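Local coordinates for protein 3-oxosteroid 1-dehydrogenase (Sterolibacterium denitrificans, PDB 7P18) that binds FAD and probably oxidises 3-oxosteroids to 3-oxo-Delta(1)-steroids, passing the reducing equivalents to an electron acceptor, at residues D505-R509 and R552-H556; Q96-I101 and M547-F551; V323-H327 and M489-A493; V349-G353 and N373-S379; H113-D117 and P127-T131. The contacts are given in a common frame with arbitrary orientation. Numbering follows the deposited sequence.

Contact 1 of 5, residues D505-R509 and R552-H556; sequences DKDAR and RAANH
One long helix side chain can satisfy two acceptors of a turn. Asp505 to Ala508 form a type I beta turn, with Ala508 N hydrogen-bonded to Asp505 O (3.0 Å); residues 552-556 are helical. Asp507 is nearest Arg552 (CA-CA 5.4 Å) and Ala508 nearest Ala553 (5.5 Å). Asp505, chi1 p, makes an Asx turn: its OD1 accepts Asp507 N at 2.9 Å and Arg509 N at 3.0 Å, while OD2 forms a salt bridge with Arg509 NE (2.9 Å). The turn precedes strand 509-511 and rests on the C-terminal helix 543-559 of the FAD-binding fold. Arg552 (m, t, p) donates NE to Lys506 O at 2.8 Å and NH2 to Asp507 OD1 at 2.9 Å, a salt bridge; its NH1 is paired with Glu92. A water donates to Asp507 OD1 and Arg552 O, 2.7 Å each. Ala508 CB meets Ala553 CB at 4.0 Å. His556, chi1 t, sets CE1 3.7 Å from Arg509 CD and NE2 over one face of that guanidinium; its ND1 hydrogen-bonds Tyr522 OH.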
# COMPACT_ATOMS: atom_id res chain seq x y z
N ASP A 505 5.92 -3.33 -21.16
CA ASP A 505 6.51 -4.66 -21.46
C ASP A 505 7.35 -5.07 -20.26
O ASP A 505 7.34 -4.38 -19.22
CB ASP A 505 7.28 -4.66 -22.78
CG ASP A 505 8.57 -3.87 -22.79
OD1 ASP A 505 9.03 -3.45 -21.69
OD2 ASP A 505 9.14 -3.68 -23.91
N LYS A 506 8.07 -6.19 -20.42
CA LYS A 506 8.86 -6.84 -19.35
C LYS A 506 10.00 -5.95 -18.87
O LYS A 506 10.53 -6.22 -17.80
CB LYS A 506 9.38 -8.18 -19.85
CG LYS A 506 10.40 -8.06 -20.97
CD LYS A 506 11.04 -9.36 -21.36
CE LYS A 506 12.01 -9.15 -22.50
NZ LYS A 506 12.38 -10.46 -23.04
N ASP A 507 10.39 -4.94 -19.63
CA ASP A 507 11.51 -4.05 -19.30
C ASP A 507 10.98 -2.65 -18.93
O ASP A 507 11.77 -1.68 -18.92
CB ASP A 507 12.51 -4.02 -20.45
CG ASP A 507 13.21 -5.37 -20.61
OD1 ASP A 507 13.73 -5.86 -19.61
OD2 ASP A 507 13.17 -5.91 -21.73
N ALA A 508 9.69 -2.55 -18.64
CA ALA A 508 8.98 -1.33 -18.20
C ALA A 508 8.86 -0.30 -19.32
O ALA A 508 8.54 0.89 -19.01
CB ALA A 508 9.67 -0.76 -17.00
N ARG A 509 9.03 -0.70 -20.58
CA ARG A 509 8.87 0.25 -21.71
C ARG A 509 7.39 0.51 -21.91
O ARG A 509 6.57 -0.45 -21.92
CB ARG A 509 9.50 -0.32 -22.99
CG ARG A 509 11.01 -0.38 -22.88
CD ARG A 509 11.68 -0.64 -24.23
NE ARG A 509 11.38 -1.98 -24.68
CZ ARG A 509 11.87 -2.53 -25.79
NH1 ARG A 509 12.68 -1.83 -26.58
NH2 ARG A 509 11.55 -3.77 -26.10
N ARG A 552 14.55 -3.12 -13.44
CA ARG A 552 14.58 -3.58 -14.87
C ARG A 552 14.65 -2.38 -15.83
O ARG A 552 15.34 -2.51 -16.84
CB ARG A 552 13.42 -4.52 -15.20
CG ARG A 552 13.48 -5.86 -14.48
CD ARG A 552 12.49 -6.86 -15.06
NE ARG A 552 12.79 -7.18 -16.45
CZ ARG A 552 13.51 -8.23 -16.89
NH1 ARG A 552 14.00 -9.13 -16.06
NH2 ARG A 552 13.70 -8.38 -18.20
N ALA A 553 13.95 -1.26 -15.56
CA ALA A 553 14.03 -0.06 -16.42
C ALA A 553 15.48 0.41 -16.50
O ALA A 553 15.97 0.65 -17.64
CB ALA A 553 13.12 1.06 -15.94
N ALA A 554 16.11 0.63 -15.36
CA ALA A 554 17.49 1.14 -15.26
C ALA A 554 18.41 0.15 -16.00
O ALA A 554 19.22 0.59 -16.82
CB ALA A 554 17.94 1.29 -13.85
N ASN A 555 18.23 -1.13 -15.77
CA ASN A 555 19.05 -2.20 -16.42
C ASN A 555 18.89 -2.09 -17.94
O ASN A 555 19.92 -2.16 -18.65
CB ASN A 555 18.67 -3.58 -15.90
CG ASN A 555 19.08 -3.86 -14.48
OD1 ASN A 555 19.86 -3.12 -13.86
ND2 ASN A 555 18.56 -4.96 -13.94
N HIS A 556 17.67 -1.90 -18.43
CA HIS A 556 17.39 -1.87 -19.88
C HIS A 556 18.07 -0.64 -20.49
O HIS A 556 18.69 -0.77 -21.59
CB HIS A 556 15.90 -1.90 -20.18
CG HIS A 556 15.63 -2.06 -21.63
ND1 HIS A 556 15.44 -0.98 -22.46
CD2 HIS A 556 15.57 -3.17 -22.41
CE1 HIS A 556 15.23 -1.43 -23.69
NE2 HIS A 556 15.24 -2.77 -23.66
O HOH W 1 15.68 -4.96 -18.02

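Contact 2 of 5, residues Q96-I101 and M547-F551; sequences QMVEYI and MTFGF
This is a buried, apolar crossing of two helices, joining helix 84-104 to the C-terminal helix 543-559, whose first turn borders the FAD site. It illustrates how nearly perpendicular helices meet over a small patch. Both segments, 96-101 and 547-551, are regular helix; their axes approach to 9.8 Å with a signed crossing angle of 84°, and the closest CA atoms are those of Met97 and Thr548, 5.9 Å apart. Two side chains carry most of the interface. Phe551, chi1 t with chi2 near 81°, points at helix 84-104 and lays one ring face on the Met97 backbone: Met97 CA stands 3.9 Å from the ring centroid and almost on the ring normal, a CH-pi contact, while Met97 CB is 3.9 Å from Phe551 CG. Tyr100 CB (chi1 t) lies 3.7 Å from Phe551 CE1, and Gln96 CB 3.9 Å from Phe551 CE2. The Met97 side chain (t, m, m) reaches the start of segment 547-551, its CE 3.7 Å from Met547 CB and 3.5 Å from Thr548 OG1; that hydroxyl is hydrogen-bonded to Gly544 O. Met547 (m, t, m) places CE 3.9 Å from Ile101 CD1. Helix 17-28, which follows strand 10-13 of the Rossmann-type sheet, packs against both partners: Leu21 touches Ile101 and Phe551, Arg25 makes a cation-pi contact with Tyr100, and Asp28 takes the Tyr100 hydroxyl.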
# COMPACT_ATOMS: atom_id res chain seq x y z
N GLN A 96 16.72 -10.25 -7.26
CA GLN A 96 17.96 -9.53 -7.65
C GLN A 96 17.90 -8.09 -7.15
O GLN A 96 18.93 -7.58 -6.65
CB GLN A 96 18.17 -9.60 -9.15
CG GLN A 96 18.45 -11.00 -9.68
CD GLN A 96 18.69 -10.92 -11.17
OE1 GLN A 96 18.40 -9.90 -11.78
NE2 GLN A 96 19.12 -12.01 -11.75
N MET A 97 16.71 -7.48 -7.22
CA MET A 97 16.48 -6.08 -6.77
C MET A 97 16.69 -6.01 -5.25
O MET A 97 17.43 -5.13 -4.83
CB MET A 97 15.10 -5.58 -7.20
CG MET A 97 14.73 -4.17 -6.65
SD MET A 97 14.07 -4.26 -4.99
CE MET A 97 12.52 -5.12 -5.21
N VAL A 98 16.17 -6.95 -4.46
CA VAL A 98 16.38 -6.90 -2.99
C VAL A 98 17.85 -7.19 -2.65
O VAL A 98 18.40 -6.53 -1.73
CB VAL A 98 15.40 -7.80 -2.24
CG1 VAL A 98 15.76 -8.01 -0.78
CG2 VAL A 98 14.01 -7.19 -2.37
N GLU A 99 18.49 -8.15 -3.32
CA GLU A 99 19.93 -8.41 -3.03
C GLU A 99 20.75 -7.17 -3.35
O GLU A 99 21.71 -6.91 -2.61
CB GLU A 99 20.47 -9.59 -3.84
CG GLU A 99 20.03 -10.92 -3.29
CD GLU A 99 20.67 -12.11 -4.02
OE1 GLU A 99 21.83 -11.99 -4.45
OE2 GLU A 99 20.03 -13.13 -4.07
N TYR A 100 20.38 -6.44 -4.40
CA TYR A 100 21.03 -5.20 -4.83
C TYR A 100 20.90 -4.15 -3.73
O TYR A 100 21.93 -3.53 -3.38
CB TYR A 100 20.47 -4.67 -6.15
CG TYR A 100 20.81 -3.22 -6.43
CD1 TYR A 100 22.11 -2.82 -6.69
CD2 TYR A 100 19.83 -2.24 -6.38
CE1 TYR A 100 22.43 -1.47 -6.88
CE2 TYR A 100 20.13 -0.91 -6.57
CZ TYR A 100 21.43 -0.51 -6.85
OH TYR A 100 21.68 0.82 -7.05
N ILE A 101 19.69 -3.95 -3.21
CA ILE A 101 19.49 -3.02 -2.06
C ILE A 101 20.43 -3.44 -0.93
O ILE A 101 21.18 -2.58 -0.42
CB ILE A 101 18.03 -2.98 -1.60
CG1 ILE A 101 17.13 -2.31 -2.64
CG2 ILE A 101 17.98 -2.28 -0.25
CD1 ILE A 101 15.66 -2.27 -2.28
N MET A 547 9.42 -1.35 -7.38
CA MET A 547 10.89 -1.40 -7.28
C MET A 547 11.48 -2.38 -8.30
O MET A 547 12.56 -2.07 -8.83
CB MET A 547 11.35 -1.66 -5.84
CG MET A 547 11.28 -0.33 -4.98
SD MET A 547 12.32 -0.28 -3.57
CE MET A 547 11.84 -1.76 -2.70
N THR A 548 10.83 -3.50 -8.59
CA THR A 548 11.42 -4.54 -9.48
C THR A 548 11.43 -4.00 -10.91
O THR A 548 12.46 -4.09 -11.57
CB THR A 548 10.69 -5.88 -9.36
OG1 THR A 548 10.80 -6.37 -8.01
CG2 THR A 548 11.25 -6.87 -10.37
N PHE A 549 10.36 -3.36 -11.38
CA PHE A 549 10.33 -2.79 -12.74
C PHE A 549 11.19 -1.52 -12.79
O PHE A 549 11.73 -1.23 -13.86
CB PHE A 549 8.91 -2.73 -13.29
CG PHE A 549 8.40 -4.09 -13.68
CD1 PHE A 549 8.91 -4.74 -14.80
CD2 PHE A 549 7.51 -4.79 -12.87
CE1 PHE A 549 8.48 -6.02 -15.13
CE2 PHE A 549 7.11 -6.07 -13.19
CZ PHE A 549 7.59 -6.69 -14.31
N GLY A 550 11.38 -0.81 -11.67
CA GLY A 550 12.34 0.30 -11.61
C GLY A 550 13.75 -0.19 -11.89
O GLY A 550 14.45 0.41 -12.72
N PHE A 551 14.12 -1.28 -11.23
CA PHE A 551 15.41 -2.01 -11.42
C PHE A 551 15.55 -2.44 -12.89
O PHE A 551 16.63 -2.14 -13.51
CB PHE A 551 15.41 -3.16 -10.41
CG PHE A 551 16.67 -4.00 -10.36
CD1 PHE A 551 17.78 -3.56 -9.66
CD2 PHE A 551 16.70 -5.26 -10.94
CE1 PHE A 551 18.91 -4.37 -9.54
CE2 PHE A 551 17.81 -6.08 -10.81
CZ PHE A 551 18.93 -5.62 -10.15

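Contact 3 of 5, residues V323-H327 and M489-A493; sequences VPSIH and MRVDA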
# COMPACT_ATOMS: atom_id res chain seq x y z
N VAL A 323 -9.03 -0.42 -0.31
CA VAL A 323 -8.95 -0.75 1.14
C VAL A 323 -10.20 -0.17 1.80
O VAL A 323 -10.55 0.98 1.52
CB VAL A 323 -7.64 -0.27 1.78
CG1 VAL A 323 -7.47 1.25 1.85
CG2 VAL A 323 -7.40 -0.87 3.15
N PRO A 324 -10.87 -0.88 2.74
CA PRO A 324 -11.89 -0.25 3.57
C PRO A 324 -11.20 0.87 4.35
O PRO A 324 -10.15 0.67 4.87
CB PRO A 324 -12.41 -1.37 4.50
CG PRO A 324 -11.34 -2.43 4.46
CD PRO A 324 -10.69 -2.30 3.08
N SER A 325 -11.81 2.07 4.39
CA SER A 325 -11.13 3.24 5.02
C SER A 325 -12.11 4.01 5.92
O SER A 325 -13.34 3.92 5.71
CB SER A 325 -10.50 4.17 4.00
OG SER A 325 -11.52 4.90 3.33
N ILE A 326 -11.53 4.77 6.84
CA ILE A 326 -12.23 5.48 7.96
C ILE A 326 -11.86 6.97 7.92
O ILE A 326 -10.65 7.32 8.01
CB ILE A 326 -11.82 4.89 9.33
CG1 ILE A 326 -12.10 3.39 9.43
CG2 ILE A 326 -12.46 5.66 10.49
CD1 ILE A 326 -13.52 3.00 9.25
N HIS A 327 -12.90 7.80 7.94
CA HIS A 327 -12.76 9.27 8.02
C HIS A 327 -12.29 9.60 9.45
O HIS A 327 -12.90 9.06 10.43
CB HIS A 327 -14.08 9.95 7.70
CG HIS A 327 -14.09 11.38 8.11
ND1 HIS A 327 -13.38 12.35 7.45
CD2 HIS A 327 -14.69 11.98 9.16
CE1 HIS A 327 -13.53 13.49 8.08
NE2 HIS A 327 -14.33 13.30 9.13
N MET A 489 -18.65 1.65 12.95
CA MET A 489 -17.73 2.50 12.19
C MET A 489 -18.12 2.40 10.71
O MET A 489 -18.67 1.36 10.26
CB MET A 489 -16.28 2.10 12.44
CG MET A 489 -15.88 2.35 13.89
SD MET A 489 -14.21 1.79 14.27
CE MET A 489 -13.21 3.07 13.52
N ARG A 490 -18.02 3.53 10.03
CA ARG A 490 -18.37 3.67 8.61
C ARG A 490 -17.16 3.27 7.77
O ARG A 490 -16.14 3.98 7.81
CB ARG A 490 -18.80 5.11 8.32
CG ARG A 490 -19.13 5.34 6.85
CD ARG A 490 -19.32 6.83 6.52
NE ARG A 490 -18.38 7.67 7.23
CZ ARG A 490 -18.69 8.77 7.93
NH1 ARG A 490 -19.90 9.31 7.84
NH2 ARG A 490 -17.75 9.35 8.66
N VAL A 491 -17.30 2.20 7.02
CA VAL A 491 -16.23 1.68 6.13
C VAL A 491 -16.49 2.18 4.70
O VAL A 491 -17.41 1.70 4.00
CB VAL A 491 -16.15 0.15 6.25
CG1 VAL A 491 -15.12 -0.35 5.32
CG2 VAL A 491 -15.76 -0.27 7.67
N ASP A 492 -15.66 3.11 4.27
CA ASP A 492 -15.73 3.65 2.89
C ASP A 492 -14.98 2.73 1.93
O ASP A 492 -14.04 2.00 2.38
CB ASP A 492 -15.15 5.06 2.87
CG ASP A 492 -16.13 6.11 3.41
OD1 ASP A 492 -17.28 6.04 3.02
OD2 ASP A 492 -15.68 6.95 4.23
N ALA A 493 -15.34 2.74 0.65
CA ALA A 493 -14.56 2.01 -0.39
C ALA A 493 -13.33 2.83 -0.70
O ALA A 493 -13.35 3.56 -1.72
CB ALA A 493 -15.41 1.78 -1.62
O HOH W 2 -15.57 6.56 7.07
O HOH W 3 -15.39 7.95 10.20
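Strand pairing within the large antiparallel sheet beside the active site joins these segments; the Val323 side chain lies about 7 Å from both the FAD and the bound steroid. Strand 486-502 is flanked by 320-326 and, through Met489 and Val491, by 383-387. The short segments are antiparallel but strongly twisted, their directions 132° apart, with two bridging pairs. Ser325 and Asp492 form the hydrogen-bonded pair, Ser325 N to Asp492 O at 3.0 Å and Asp492 N to Ser325 O at 2.8 Å. Pro324, which has no amide hydrogen, sits in the neighbouring non-hydrogen-bonded pair with Ala493, its CA 3.3 Å from Asp492 O. Farther along, water takes over: one molecule accepts from His327 N (3.1 Å) and Arg490 NE (3.0 Å) and lies 2.7 Å from Arg490 O and 2.9 Å from Asp492 OD2, and another lies between His327 O (2.7 Å) and Arg490 NH2 (3.1 Å). Ile326 CG2 meets Met489 CE at 4.1 Å. Gln334 hydrogen-bonds both the Ser325 and Asp492 side chains, and Ser325 OG also reaches Trp292 O. The chemistry implies a pairing held by backbone bonds at one end, by water and the Arg490 guanidinium at the other.

Contact 4 of 5, residues V349-G353 and N373-S379; sequences VNGKG and NHARSGS
One amide proton shared between two oxygens of a single serine is the striking feature here: Gly351 N donates to Ser379 O at 2.9 Å and, weakly, to Ser379 OG at 3.1 Å. The approach is so close (CA-CA 4.9 Å) that a CB on residue 351 would collide with Ser379 CB, which explains the glycine. Asn350 to Gly353 form a type I beta turn, closed by Gly353 N to Asn350 O at 3.0 Å, with Gly353 at positive phi (67/21). Across the contact, residues 373-377 are the last of helix 363-377; Gly378 leaves it at phi/psi 72/10 with its N hydrogen-bonded to His374 O (2.8 Å), and Ser379 has phi/psi -150/50. Asn350 (chi1 p) sends ND2 to Asn373 OD1 at 3.0 Å in a nearly linear bond, and that oxygen also accepts Ser377 OG at 3.0 Å; Asn373 has chi1 t. Ser377 OG (chi1 p) accepts Ser379 N at 3.0 Å, an ST turn. Lys352 extends along the helix end, its NZ 3.0 Å from a water that binds Arg376 O weakly. At the surface, this is a glycine-terminated helix C-terminus tied to the beta turn that follows strand 347-349.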
# COMPACT_ATOMS: atom_id res chain seq x y z
N VAL A 349 -21.65 -5.21 7.68
CA VAL A 349 -23.02 -5.34 7.13
C VAL A 349 -23.28 -4.20 6.15
O VAL A 349 -22.64 -3.13 6.25
CB VAL A 349 -24.08 -5.35 8.25
CG1 VAL A 349 -23.87 -6.55 9.16
CG2 VAL A 349 -24.09 -4.03 9.02
N ASN A 350 -24.21 -4.48 5.24
CA ASN A 350 -24.84 -3.48 4.33
C ASN A 350 -26.02 -2.83 5.06
O ASN A 350 -26.19 -3.07 6.27
CB ASN A 350 -25.24 -4.12 2.99
CG ASN A 350 -26.26 -5.23 3.11
OD1 ASN A 350 -26.97 -5.33 4.10
ND2 ASN A 350 -26.39 -6.05 2.08
N GLY A 351 -26.78 -1.98 4.36
CA GLY A 351 -27.88 -1.22 4.96
C GLY A 351 -29.05 -2.11 5.35
O GLY A 351 -29.87 -1.67 6.18
N LYS A 352 -29.13 -3.31 4.79
CA LYS A 352 -30.13 -4.34 5.17
C LYS A 352 -29.67 -5.11 6.42
O LYS A 352 -30.35 -6.08 6.79
CB LYS A 352 -30.35 -5.26 3.98
CG LYS A 352 -31.02 -4.57 2.80
CD LYS A 352 -31.07 -5.42 1.54
CE LYS A 352 -32.05 -4.89 0.52
NZ LYS A 352 -32.18 -5.82 -0.62
N GLY A 353 -28.53 -4.72 7.01
CA GLY A 353 -27.91 -5.40 8.17
C GLY A 353 -27.39 -6.81 7.87
O GLY A 353 -27.18 -7.59 8.81
N ASN A 373 -21.73 -6.08 -3.81
CA ASN A 373 -22.99 -6.08 -3.02
C ASN A 373 -23.78 -4.78 -3.24
O ASN A 373 -25.01 -4.85 -3.25
CB ASN A 373 -22.74 -6.31 -1.54
CG ASN A 373 -24.05 -6.51 -0.82
OD1 ASN A 373 -24.56 -5.59 -0.21
ND2 ASN A 373 -24.61 -7.70 -0.95
N HIS A 374 -23.13 -3.65 -3.44
CA HIS A 374 -23.79 -2.33 -3.62
C HIS A 374 -24.68 -2.38 -4.87
O HIS A 374 -25.77 -1.82 -4.83
CB HIS A 374 -22.77 -1.21 -3.65
CG HIS A 374 -23.35 0.15 -3.63
ND1 HIS A 374 -23.99 0.65 -2.52
CD2 HIS A 374 -23.41 1.11 -4.58
CE1 HIS A 374 -24.42 1.86 -2.77
NE2 HIS A 374 -24.06 2.19 -4.01
N ALA A 375 -24.27 -3.13 -5.89
CA ALA A 375 -25.00 -3.26 -7.17
C ALA A 375 -26.28 -4.07 -6.93
O ALA A 375 -27.24 -3.79 -7.61
CB ALA A 375 -24.11 -3.88 -8.23
N ARG A 376 -26.30 -4.98 -5.95
CA ARG A 376 -27.50 -5.77 -5.59
C ARG A 376 -28.37 -5.05 -4.56
O ARG A 376 -29.60 -5.11 -4.70
CB ARG A 376 -27.13 -7.10 -4.95
CG ARG A 376 -26.30 -8.00 -5.84
CD ARG A 376 -25.93 -9.27 -5.09
NE ARG A 376 -25.22 -10.14 -6.01
CZ ARG A 376 -25.79 -10.93 -6.92
NH1 ARG A 376 -27.11 -11.00 -7.00
NH2 ARG A 376 -25.04 -11.66 -7.72
N SER A 377 -27.76 -4.51 -3.50
CA SER A 377 -28.46 -4.06 -2.27
C SER A 377 -28.74 -2.55 -2.34
O SER A 377 -29.67 -2.10 -1.64
CB SER A 377 -27.65 -4.38 -1.02
OG SER A 377 -26.59 -3.43 -0.80
N GLY A 378 -27.89 -1.81 -3.05
CA GLY A 378 -27.90 -0.33 -3.04
C GLY A 378 -27.38 0.29 -1.78
O GLY A 378 -27.50 1.48 -1.65
N SER A 379 -26.78 -0.47 -0.86
CA SER A 379 -26.37 0.07 0.45
C SER A 379 -25.13 -0.66 0.99
O SER A 379 -25.16 -1.00 2.17
CB SER A 379 -27.53 -0.03 1.44
OG SER A 379 -27.94 -1.39 1.55
O HOH W 4 -29.91 -7.18 -1.96

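Contact 5 of 5, residues H113-D117 and P127-T131; sequences HRYPD and PGGRT. With ANB (androsta-1,4-diene-3,17-dione), chain D.
Two irregular segments of one loop lie close, with CA atoms 4.1 Å apart at His113 and Gly129 and 4.2 Å at Pro116 and Pro127. Gly128 is fully extended (175/168) and its CA makes CA-H...O contacts with His113 O (3.2 Å) and Tyr115 O (3.3 Å); a CB would strike His113 O. Gly129 has positive phi (95/-19). Water mediates much of the remaining polar contact: one molecule donates to Tyr115 O and Asp117 OD1, both at 2.9 Å, and weakly accepts Thr131 N, while another bridges Pro116 O and Thr131 OG1 at 2.8 Å each, the latter also hydrogen-bonded to Ala539 O. Asp117 (chi1 m) forms a salt bridge by OD2 with NH1 of the extended Arg130 (m, t, t) at 2.7 Å, the hydrogen bond within it being weak; Asp65 pairs with Arg130 NH2. Tyr115, chi1 t, puts CD2 4.1 Å from Thr131 CG2, and its OH, hydrogen-bonded to Tyr467 OH, lies 3.4 Å from steroid C19. The loop contributes Tyr115 to the pocket for androsta-1,4-diene-3,17-dione.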
# COMPACT_ATOMS: atom_id res chain seq x y z
N HIS A 113 8.60 -13.95 8.06
CA HIS A 113 8.66 -15.43 7.97
C HIS A 113 7.27 -16.05 8.13
O HIS A 113 7.02 -17.15 7.56
CB HIS A 113 9.66 -16.01 9.00
CG HIS A 113 11.04 -15.51 8.79
ND1 HIS A 113 11.80 -15.91 7.70
CD2 HIS A 113 11.82 -14.68 9.51
CE1 HIS A 113 12.97 -15.32 7.73
NE2 HIS A 113 13.01 -14.54 8.84
N ARG A 114 6.40 -15.40 8.90
CA ARG A 114 5.07 -15.99 9.23
C ARG A 114 3.93 -15.35 8.43
O ARG A 114 2.75 -15.71 8.67
CB ARG A 114 4.81 -15.83 10.73
CG ARG A 114 5.83 -16.52 11.62
CD ARG A 114 5.69 -16.03 13.07
NE ARG A 114 4.36 -16.33 13.56
CZ ARG A 114 3.77 -15.71 14.57
NH1 ARG A 114 4.40 -14.77 15.26
NH2 ARG A 114 2.54 -16.07 14.90
N TYR A 115 4.24 -14.42 7.53
CA TYR A 115 3.20 -13.61 6.83
C TYR A 115 2.76 -14.40 5.61
O TYR A 115 3.48 -14.44 4.63
CB TYR A 115 3.76 -12.26 6.43
CG TYR A 115 2.75 -11.16 6.31
CD1 TYR A 115 1.44 -11.38 5.87
CD2 TYR A 115 3.12 -9.88 6.65
CE1 TYR A 115 0.52 -10.33 5.80
CE2 TYR A 115 2.21 -8.83 6.60
CZ TYR A 115 0.93 -9.05 6.16
OH TYR A 115 0.10 -7.96 6.15
N PRO A 116 1.59 -15.06 5.61
CA PRO A 116 1.19 -15.91 4.50
C PRO A 116 0.83 -15.12 3.24
O PRO A 116 0.37 -13.98 3.35
CB PRO A 116 -0.07 -16.63 4.99
CG PRO A 116 -0.06 -16.37 6.48
CD PRO A 116 0.56 -15.02 6.64
N ASP A 117 1.07 -15.74 2.08
CA ASP A 117 0.52 -15.24 0.79
C ASP A 117 -1.01 -15.08 0.94
O ASP A 117 -1.66 -15.81 1.70
CB ASP A 117 0.87 -16.18 -0.34
CG ASP A 117 2.34 -16.15 -0.72
OD1 ASP A 117 3.06 -15.21 -0.29
OD2 ASP A 117 2.74 -17.06 -1.44
N PRO A 127 3.12 -20.30 2.84
CA PRO A 127 2.58 -19.91 4.15
C PRO A 127 3.34 -18.80 4.88
O PRO A 127 2.93 -18.39 5.95
CB PRO A 127 2.65 -21.25 4.90
CG PRO A 127 3.87 -21.91 4.34
CD PRO A 127 3.85 -21.58 2.87
N GLY A 128 4.44 -18.31 4.29
CA GLY A 128 5.23 -17.21 4.85
C GLY A 128 6.47 -16.97 4.04
O GLY A 128 6.76 -17.78 3.15
N GLY A 129 7.14 -15.87 4.27
CA GLY A 129 8.54 -15.71 3.86
C GLY A 129 8.71 -15.02 2.52
O GLY A 129 9.82 -14.56 2.28
N ARG A 130 7.69 -14.96 1.64
CA ARG A 130 7.86 -14.20 0.36
C ARG A 130 7.81 -12.69 0.62
O ARG A 130 8.58 -11.94 0.03
CB ARG A 130 6.81 -14.62 -0.67
CG ARG A 130 6.87 -16.07 -1.12
CD ARG A 130 5.91 -16.30 -2.27
NE ARG A 130 6.19 -17.52 -3.00
CZ ARG A 130 5.29 -18.24 -3.68
NH1 ARG A 130 4.00 -17.92 -3.71
NH2 ARG A 130 5.71 -19.29 -4.38
N THR A 131 6.90 -12.26 1.49
CA THR A 131 6.83 -10.86 1.99
C THR A 131 8.13 -10.54 2.74
O THR A 131 8.53 -11.35 3.58
CB THR A 131 5.61 -10.65 2.87
OG1 THR A 131 4.41 -10.83 2.11
CG2 THR A 131 5.64 -9.27 3.49
C1 ANB D . -0.42 -3.02 3.73
C10 ANB D . 0.20 -3.77 4.87
C11 ANB D . -0.43 -1.87 6.54
C12 ANB D . -0.08 -1.10 7.83
C13 ANB D . 0.39 -2.06 8.91
C14 ANB D . 1.63 -2.79 8.38
C15 ANB D . 2.23 -3.45 9.63
C16 ANB D . 1.97 -2.42 10.75
C17 ANB D . 0.95 -1.45 10.19
C18 ANB D . -0.74 -3.00 9.39
C19 ANB D . -0.87 -4.78 5.37
C2 ANB D . -0.31 -3.37 2.45
C3 ANB D . 0.68 -4.36 2.03
C4 ANB D . 1.63 -4.74 3.06
C5 ANB D . 1.40 -4.55 4.37
C6 ANB D . 2.29 -5.18 5.41
C7 ANB D . 2.62 -4.26 6.57
C8 ANB D . 1.35 -3.64 7.14
C9 ANB D . 0.67 -2.81 6.03
O1 ANB D . 0.72 -4.81 0.87
O2 ANB D . 0.63 -0.40 10.70
O HOH W 5 4.73 -19.41 8.67
O HOH W 6 4.67 -14.67 2.00
O HOH W 7 1.82 -11.98 2.04

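In the fold
Chemistry follows location across the five contacts. Contacts 1 and 2 share helix 543-559 and touch each other, through Lys506 O and Phe549 CE1 at 3.4 Å, yet differ: the partly buried contact 1 relies on arginine and carboxylate, the buried contact 2 on methionine and aromatic packing. The buried contact 3 lies across the chain's centre from both and joins sheet strands by backbone bonds. Its centre is 15 Å from that of contact 4, a surface contact of glycines, serines and asparagines between the turn after strand 347-349 and the end of helix 363-377. Contact 5, also buried, joins parts of a single loop and is the one that reaches the steroid.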